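Local coordinates for protein rutinosidase (Aspergillus niger, PDB 6I1A) that probably hydrolyses beta-glycosidic bonds as a secreted family 5 glycoside hydrolase, releasing rutinose from flavonoid rutinosides such as rutin, with predicted exo-1,3-beta-glucanase activity, at residues T162-S167 and V219-R224; V239-S244 and G253-S258. One frame throughout, in Å; residues are numbered along the deposited sequence.

Interaction 1: T162-S167 and V219-R224; sequences THFNYS and VLKYIR. Unlike the reference sequence in segment 162-167: H163 (reference Asn). With NAG (2-acetamido-2-deoxy-beta-D-glucopyranose), chain E; NAG (2-acetamido-2-deoxy-beta-D-glucopyranose), chain D.
Two neighbouring helices on the outside of the TIM barrel meet here through F164, which helix 161-179 extends between K221 and Y222 of helix 213-233. The helices run nearly parallel, with local axes 11.3 Å apart and a crossing angle of -28°. With CG of F164 anti to the backbone N (chi1 -171°), its ring spans the gap between the helices, and CE2 comes to 3.6 Å from CA of Y222. The Y222 ring turns its edge to one face of F164 in a T-shaped pair, with centroids 6.0 Å apart and planes at 85°. Over the opposite face lies the aliphatic part of K221: CE stands 4.1 Å from the F164 centroid as a CH-pi contact, whereas the ammonium is too distant for more than a weak cation-pi attraction. Deeper in, S167 CB packs against Y222 CE1 at 3.7 Å. S167 OG turns back to its own helix and donates to H163 O at 2.7 Å, reaching this carbonyl from the face opposite to S167 N, and it is also hydrogen-bonded to NE1 of W157. The phenol oxygen of Y222 is held by P191 O. Sugars lie along helix 161-179 outside the packed face: N165 ND2 is covalently bonded to one NAG, while a second hydrogen-bonds through O6 to H163 NE2, 2.9 Å apart in the imidazole plane, and gives N2-H to T162 OG1 at 3.0 Å. Aromatic packing of nearly parallel helices beside a glycosylated stretch of surface suits the outer helical layer of a (beta/alpha)8 barrel.

Interaction 2: V239-S244 and G253-S258; sequences VMFQGS and GDFPAS. With EDO (1,2-ethanediol), chain H.
Strand 239-241 of the barrel and the loop 253-258 are joined through a pair of phenylalanines, F241 and F255, within the short beta-alpha-beta crossover that leads by helix 248-252 to strand 261-269. The CD2-CE2 side of F241 meets CE1 and CZ of F255 obliquely, with F241 CE2 lying 4.0 Å from F255 CE1. Their planes make 67° and the centroids are 6.0 Å apart, a pairing that is neither a stack nor a T. CG of F241 is anti to the backbone N (chi1 -179°), which carries the ring off the strand toward the loop. V219 and I223 of helix 213-233 also pack on F241, and W251 meets it edge-to-face, while L220, L261 and F297 touch F255. Beyond the strand, the chain folds into an inverse gamma turn centred on G243. There the bent side chain of Q242 gives NE2-H to S244 O at 2.9 Å, a nearly straight bond (168°), and the same amide nitrogen also serves D264 O. G243 N donates to O2 of an ethanediol at 2.9 Å, a molecule probably from the crystallisation liquor. Aromatic filling between a barrel strand and its crossover connection is consistent with the hydrophobic layer between strands and helices in TIM barrels.

Overall arrangement
Helix 213-233 ties the two contacts together, pairing sidelong with helix 161-179 in interaction 1 and packing buried residues onto strand 239-241, which follows it in the chain, and its more exposed L220 and R224 onto loop 253-258. I223 meets F241, L220 lies against D254 and F255, and R224 NH1 probably donates to D254 O at 2.9 Å. Interaction 1 is partly buried and mixes aromatic edge-to-face packing with an exposed lysine chain, and the sugars lie on helix 161-179 outside the packed face. Interaction 2 is smaller yet buried, purely apolar between its segments, with the side-chain amide of Q242 bonded around the turn after the strand. Together they sample the helical layer and the strand-helix interface of one barrel.

Interaction 1: T162-S167 and V219-R224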
loop_
_atom_site.group_PDB
_atom_site.type_symbol
_atom_site.label_atom_id
_atom_site.label_comp_id
_atom_site.label_asym_id
_atom_site.label_seq_id
_atom_site.Cartn_x
_atom_site.Cartn_y
_atom_site.Cartn_z
ATOM N N THR A 162 27.739 14.239 14.171
ATOM C CA THR A 162 27.483 15.604 14.679
ATOM C C THR A 162 25.999 15.767 14.993
ATOM O O THR A 162 25.586 16.165 16.110
ATOM C CB THR A 162 27.851 16.686 13.653
ATOM O OG1 THR A 162 29.216 16.520 13.268
ATOM C CG2 THR A 162 27.579 18.111 14.096
ATOM N N HIS A 163 25.157 15.449 14.001
ATOM C CA HIS A 163 23.691 15.606 14.185
ATOM C C HIS A 163 23.158 14.607 15.200
ATOM O O HIS A 163 22.226 14.952 15.977
ATOM C CB HIS A 163 22.974 15.476 12.840
ATOM C CG HIS A 163 23.369 16.529 11.872
ATOM N ND1 HIS A 163 23.497 17.852 12.229
ATOM C CD2 HIS A 163 23.651 16.422 10.546
ATOM C CE1 HIS A 163 23.807 18.530 11.109
ATOM N NE2 HIS A 163 23.892 17.691 10.058
ATOM N N PHE A 164 23.747 13.419 15.303
ATOM C CA PHE A 164 23.368 12.424 16.332
ATOM C C PHE A 164 23.578 13.035 17.714
ATOM O O PHE A 164 22.724 13.004 18.591
ATOM C CB PHE A 164 24.116 11.123 16.111
ATOM C CG PHE A 164 23.636 9.992 16.964
ATOM C CD1 PHE A 164 23.985 9.867 18.299
ATOM C CD2 PHE A 164 22.780 9.052 16.403
ATOM C CE1 PHE A 164 23.491 8.806 19.037
ATOM C CE2 PHE A 164 22.328 7.987 17.144
ATOM C CZ PHE A 164 22.690 7.884 18.455
ATOM N N ASN A 165 24.760 13.596 17.916
ATOM C CA ASN A 165 25.172 14.134 19.225
ATOM C C ASN A 165 24.265 15.307 19.628
ATOM O O ASN A 165 23.803 15.403 20.750
ATOM C CB ASN A 165 26.611 14.675 19.165
ATOM C CG ASN A 165 27.629 13.579 19.293
ATOM O OD1 ASN A 165 27.323 12.391 19.382
ATOM N ND2 ASN A 165 28.894 14.008 19.340
ATOM N N TYR A 166 23.962 16.202 18.681
ATOM C CA TYR A 166 23.104 17.363 19.031
ATOM C C TYR A 166 21.634 16.907 19.198
ATOM O O TYR A 166 20.926 17.448 20.026
ATOM C CB TYR A 166 23.237 18.488 18.024
ATOM C CG TYR A 166 24.552 19.234 18.144
ATOM C CD1 TYR A 166 24.902 19.914 19.291
ATOM C CD2 TYR A 166 25.410 19.248 17.090
ATOM C CE1 TYR A 166 26.100 20.637 19.357
ATOM C CE2 TYR A 166 26.588 19.956 17.125
ATOM C CZ TYR A 166 26.943 20.628 18.265
ATOM O OH TYR A 166 28.147 21.331 18.218
ATOM N N SER A 167 21.228 15.823 18.536
ATOM C CA SER A 167 19.919 15.207 18.805
ATOM C C SER A 167 19.831 14.712 20.243
ATOM O O SER A 167 18.794 14.889 20.938
ATOM C CB SER A 167 19.568 14.098 17.828
ATOM O OG SER A 167 19.570 14.523 16.467
ATOM N N VAL A 219 18.043 4.949 12.433
ATOM C CA VAL A 219 16.933 5.308 13.330
ATOM C C VAL A 219 16.987 4.413 14.563
ATOM O O VAL A 219 16.756 4.902 15.689
ATOM C CB VAL A 219 15.585 5.185 12.598
ATOM C CG1 VAL A 219 14.445 5.311 13.586
ATOM C CG2 VAL A 219 15.500 6.230 11.486
ATOM N N LEU A 220 17.202 3.091 14.402
ATOM C CA LEU A 220 17.249 2.172 15.553
ATOM C C LEU A 220 18.386 2.514 16.515
ATOM O O LEU A 220 18.187 2.493 17.719
ATOM C CB LEU A 220 17.337 0.734 15.054
ATOM C CG LEU A 220 17.388 -0.331 16.148
ATOM C CD1 LEU A 220 16.152 -0.262 17.005
ATOM C CD2 LEU A 220 17.524 -1.697 15.529
ATOM N N LYS A 221 19.546 2.863 15.987
ATOM C CA LYS A 221 20.678 3.297 16.827
ATOM C C LYS A 221 20.223 4.471 17.690
ATOM O O LYS A 221 20.518 4.543 18.884
ATOM C CB LYS A 221 21.865 3.664 15.923
ATOM C CG LYS A 221 23.065 4.254 16.619
ATOM C CD LYS A 221 24.084 4.815 15.624
ATOM C CE LYS A 221 25.147 5.693 16.261
ATOM N NZ LYS A 221 25.987 4.848 17.135
ATOM N N TYR A 222 19.535 5.436 17.067
ATOM C CA TYR A 222 19.095 6.646 17.788
ATOM C C TYR A 222 18.053 6.285 18.830
ATOM O O TYR A 222 18.153 6.726 19.988
ATOM C CB TYR A 222 18.546 7.654 16.786
ATOM C CG TYR A 222 17.915 8.855 17.411
ATOM C CD1 TYR A 222 18.639 9.752 18.147
ATOM C CD2 TYR A 222 16.533 9.084 17.284
ATOM C CE1 TYR A 222 18.037 10.883 18.685
ATOM C CE2 TYR A 222 15.922 10.198 17.855
ATOM C CZ TYR A 222 16.674 11.114 18.551
ATOM O OH TYR A 222 16.126 12.236 19.076
ATOM N N ILE A 223 17.029 5.516 18.460
ATOM C CA ILE A 223 15.968 5.199 19.448
ATOM C C ILE A 223 16.547 4.389 20.626
ATOM O O ILE A 223 16.172 4.606 21.782
ATOM C CB ILE A 223 14.784 4.490 18.806
ATOM C CG1 ILE A 223 14.141 5.351 17.695
ATOM C CG2 ILE A 223 13.775 4.120 19.894
ATOM C CD1 ILE A 223 13.541 6.649 18.205
ATOM N N ARG A 224 17.433 3.476 20.338
ATOM C CA ARG A 224 18.099 2.713 21.428
ATOM C C ARG A 224 18.862 3.682 22.324
ATOM O O ARG A 224 18.815 3.504 23.561
ATOM C CB ARG A 224 19.023 1.656 20.827
ATOM C CG ARG A 224 18.287 0.438 20.337
ATOM C CD ARG A 224 19.235 -0.584 19.734
ATOM N NE ARG A 224 18.528 -1.852 19.602
ATOM C CZ ARG A 224 18.828 -2.811 18.751
ATOM N NH1 ARG A 224 18.074 -3.912 18.723
ATOM N NH2 ARG A 224 19.883 -2.715 17.932
HETATM C C1 NAG E . 29.997 13.107 19.642
HETATM C C2 NAG E . 31.324 13.676 19.075
HETATM C C3 NAG E . 32.457 12.778 19.627
HETATM C C4 NAG E . 32.400 12.612 21.114
HETATM C C5 NAG E . 31.007 12.123 21.498
HETATM C C6 NAG E . 30.872 11.951 22.980
HETATM C C7 NAG E . 31.231 14.658 16.851
HETATM C C8 NAG E . 31.241 14.365 15.398
HETATM N N2 NAG E . 31.325 13.593 17.653
HETATM O O3 NAG E . 33.756 13.245 19.156
HETATM O O4 NAG E . 33.373 11.542 21.471
HETATM O O5 NAG E . 30.076 13.141 21.075
HETATM O O6 NAG E . 31.142 13.193 23.576
HETATM O O7 NAG E . 31.074 15.823 17.285
HETATM C C1 NAG D . 27.265 16.268 9.427
HETATM C C2 NAG D . 28.776 16.409 9.303
HETATM C C3 NAG D . 29.072 17.916 9.343
HETATM C C4 NAG D . 28.301 18.615 8.266
HETATM C C5 NAG D . 26.786 18.409 8.364
HETATM C C6 NAG D . 26.010 18.945 7.154
HETATM C C7 NAG D . 30.215 14.670 10.181
HETATM C C8 NAG D . 30.810 14.141 11.440
HETATM N N2 NAG D . 29.461 15.731 10.355
HETATM O O3 NAG D . 30.487 18.105 9.011
HETATM O O4 NAG D . 28.484 20.060 8.382
HETATM O O5 NAG D . 26.571 16.992 8.413
HETATM O O6 NAG D . 24.629 18.921 7.535
HETATM O O7 NAG D . 30.404 14.198 9.052
#

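Interaction 2: V239-S244 and G253-S258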
loop_
_atom_site.group_PDB
_atom_site.type_symbol
_atom_site.label_atom_id
_atom_site.label_comp_id
_atom_site.label_asym_id
_atom_site.label_seq_id
_atom_site.Cartn_x
_atom_site.Cartn_y
_atom_site.Cartn_z
ATOM N N VAL A 239 8.692 6.190 26.309
ATOM C CA VAL A 239 9.234 6.654 25.004
ATOM C C VAL A 239 8.242 6.219 23.918
ATOM O O VAL A 239 7.875 5.011 23.814
ATOM C CB VAL A 239 10.648 6.121 24.722
ATOM C CG1 VAL A 239 11.076 6.410 23.305
ATOM C CG2 VAL A 239 11.642 6.729 25.721
ATOM N N MET A 240 7.810 7.181 23.112
ATOM C CA MET A 240 6.929 6.940 21.971
ATOM C C MET A 240 7.759 6.983 20.680
ATOM O O MET A 240 8.381 8.031 20.346
ATOM C CB MET A 240 5.849 8.008 21.955
ATOM C CG MET A 240 4.908 7.884 20.751
ATOM S SD MET A 240 3.403 8.899 20.898
ATOM C CE MET A 240 2.473 7.951 22.085
ATOM N N PHE A 241 7.811 5.846 20.024
ATOM C CA PHE A 241 8.604 5.613 18.809
ATOM C C PHE A 241 7.704 5.746 17.583
ATOM O O PHE A 241 6.807 4.894 17.383
ATOM C CB PHE A 241 9.275 4.250 18.874
ATOM C CG PHE A 241 10.135 3.911 17.694
ATOM C CD1 PHE A 241 10.630 4.884 16.826
ATOM C CD2 PHE A 241 10.477 2.592 17.472
ATOM C CE1 PHE A 241 11.396 4.532 15.714
ATOM C CE2 PHE A 241 11.266 2.253 16.380
ATOM C CZ PHE A 241 11.710 3.203 15.497
ATOM N N GLN A 242 7.936 6.805 16.803
ATOM C CA GLN A 242 7.289 6.999 15.489
ATOM C C GLN A 242 8.206 6.352 14.443
ATOM O O GLN A 242 9.180 6.987 14.005
ATOM C CB GLN A 242 7.063 8.489 15.255
ATOM C CG GLN A 242 5.952 8.824 14.287
ATOM C CD GLN A 242 6.132 8.148 12.945
ATOM O OE1 GLN A 242 7.016 8.534 12.170
ATOM N NE2 GLN A 242 5.338 7.106 12.662
ATOM N N GLY A 243 7.948 5.076 14.124
ATOM C CA GLY A 243 8.823 4.297 13.248
ATOM C C GLY A 243 8.515 4.498 11.788
ATOM O O GLY A 243 8.403 3.533 11.024
ATOM N N SER A 244 8.440 5.748 11.355
ATOM C CA SER A 244 8.168 6.093 9.945
ATOM C C SER A 244 6.819 5.460 9.580
ATOM O O SER A 244 5.888 5.460 10.377
ATOM C CB SER A 244 9.335 5.692 9.056
ATOM O OG SER A 244 9.252 6.275 7.760
ATOM N N GLY A 253 10.771 -6.880 16.877
ATOM C CA GLY A 253 11.876 -7.779 17.212
ATOM C C GLY A 253 13.065 -7.025 17.713
ATOM O O GLY A 253 13.996 -7.667 18.266
ATOM N N ASP A 254 13.119 -5.697 17.626
ATOM C CA ASP A 254 14.333 -4.928 18.000
ATOM C C ASP A 254 14.359 -4.491 19.457
ATOM O O ASP A 254 15.378 -3.946 19.890
ATOM C CB ASP A 254 14.436 -3.650 17.142
ATOM C CG ASP A 254 14.663 -3.935 15.673
ATOM O OD1 ASP A 254 15.404 -4.931 15.362
ATOM O OD2 ASP A 254 14.156 -3.149 14.834
ATOM N N PHE A 255 13.266 -4.679 20.220
ATOM C CA PHE A 255 13.160 -4.264 21.607
ATOM C C PHE A 255 12.586 -5.391 22.445
ATOM O O PHE A 255 11.628 -6.029 22.049
ATOM C CB PHE A 255 12.218 -3.059 21.740
ATOM C CG PHE A 255 12.635 -1.905 20.879
ATOM C CD1 PHE A 255 12.144 -1.773 19.611
ATOM C CD2 PHE A 255 13.498 -0.946 21.377
ATOM C CE1 PHE A 255 12.536 -0.699 18.824
ATOM C CE2 PHE A 255 13.850 0.135 20.594
ATOM C CZ PHE A 255 13.372 0.238 19.327
ATOM N N PRO A 256 13.155 -5.644 23.640
ATOM C CA PRO A 256 12.526 -6.553 24.600
ATOM C C PRO A 256 11.169 -6.013 25.057
ATOM O O PRO A 256 11.027 -4.811 25.193
ATOM C CB PRO A 256 13.484 -6.662 25.804
ATOM C CG PRO A 256 14.482 -5.582 25.566
ATOM C CD PRO A 256 14.440 -5.143 24.113
ATOM N N ALA A 257 10.214 -6.902 25.269
ATOM C CA ALA A 257 8.848 -6.520 25.675
ATOM C C ALA A 257 8.844 -5.699 26.962
ATOM O O ALA A 257 7.888 -4.895 27.186
ATOM C CB ALA A 257 7.989 -7.756 25.860
ATOM N N SER A 258 9.859 -5.833 27.837
ATOM C CA SER A 258 9.946 -5.032 29.077
ATOM C C SER A 258 10.223 -3.532 28.842
ATOM O O SER A 258 10.077 -2.736 29.785
ATOM C CB SER A 258 11.024 -5.638 29.992
ATOM O OG SER A 258 12.280 -5.582 29.379
HETATM C C1 EDO H . 5.644 1.614 13.697
HETATM O O1 EDO H . 6.402 1.411 12.544
HETATM C C2 EDO H . 5.057 2.962 13.629
HETATM O O2 EDO H . 5.482 3.726 14.650
#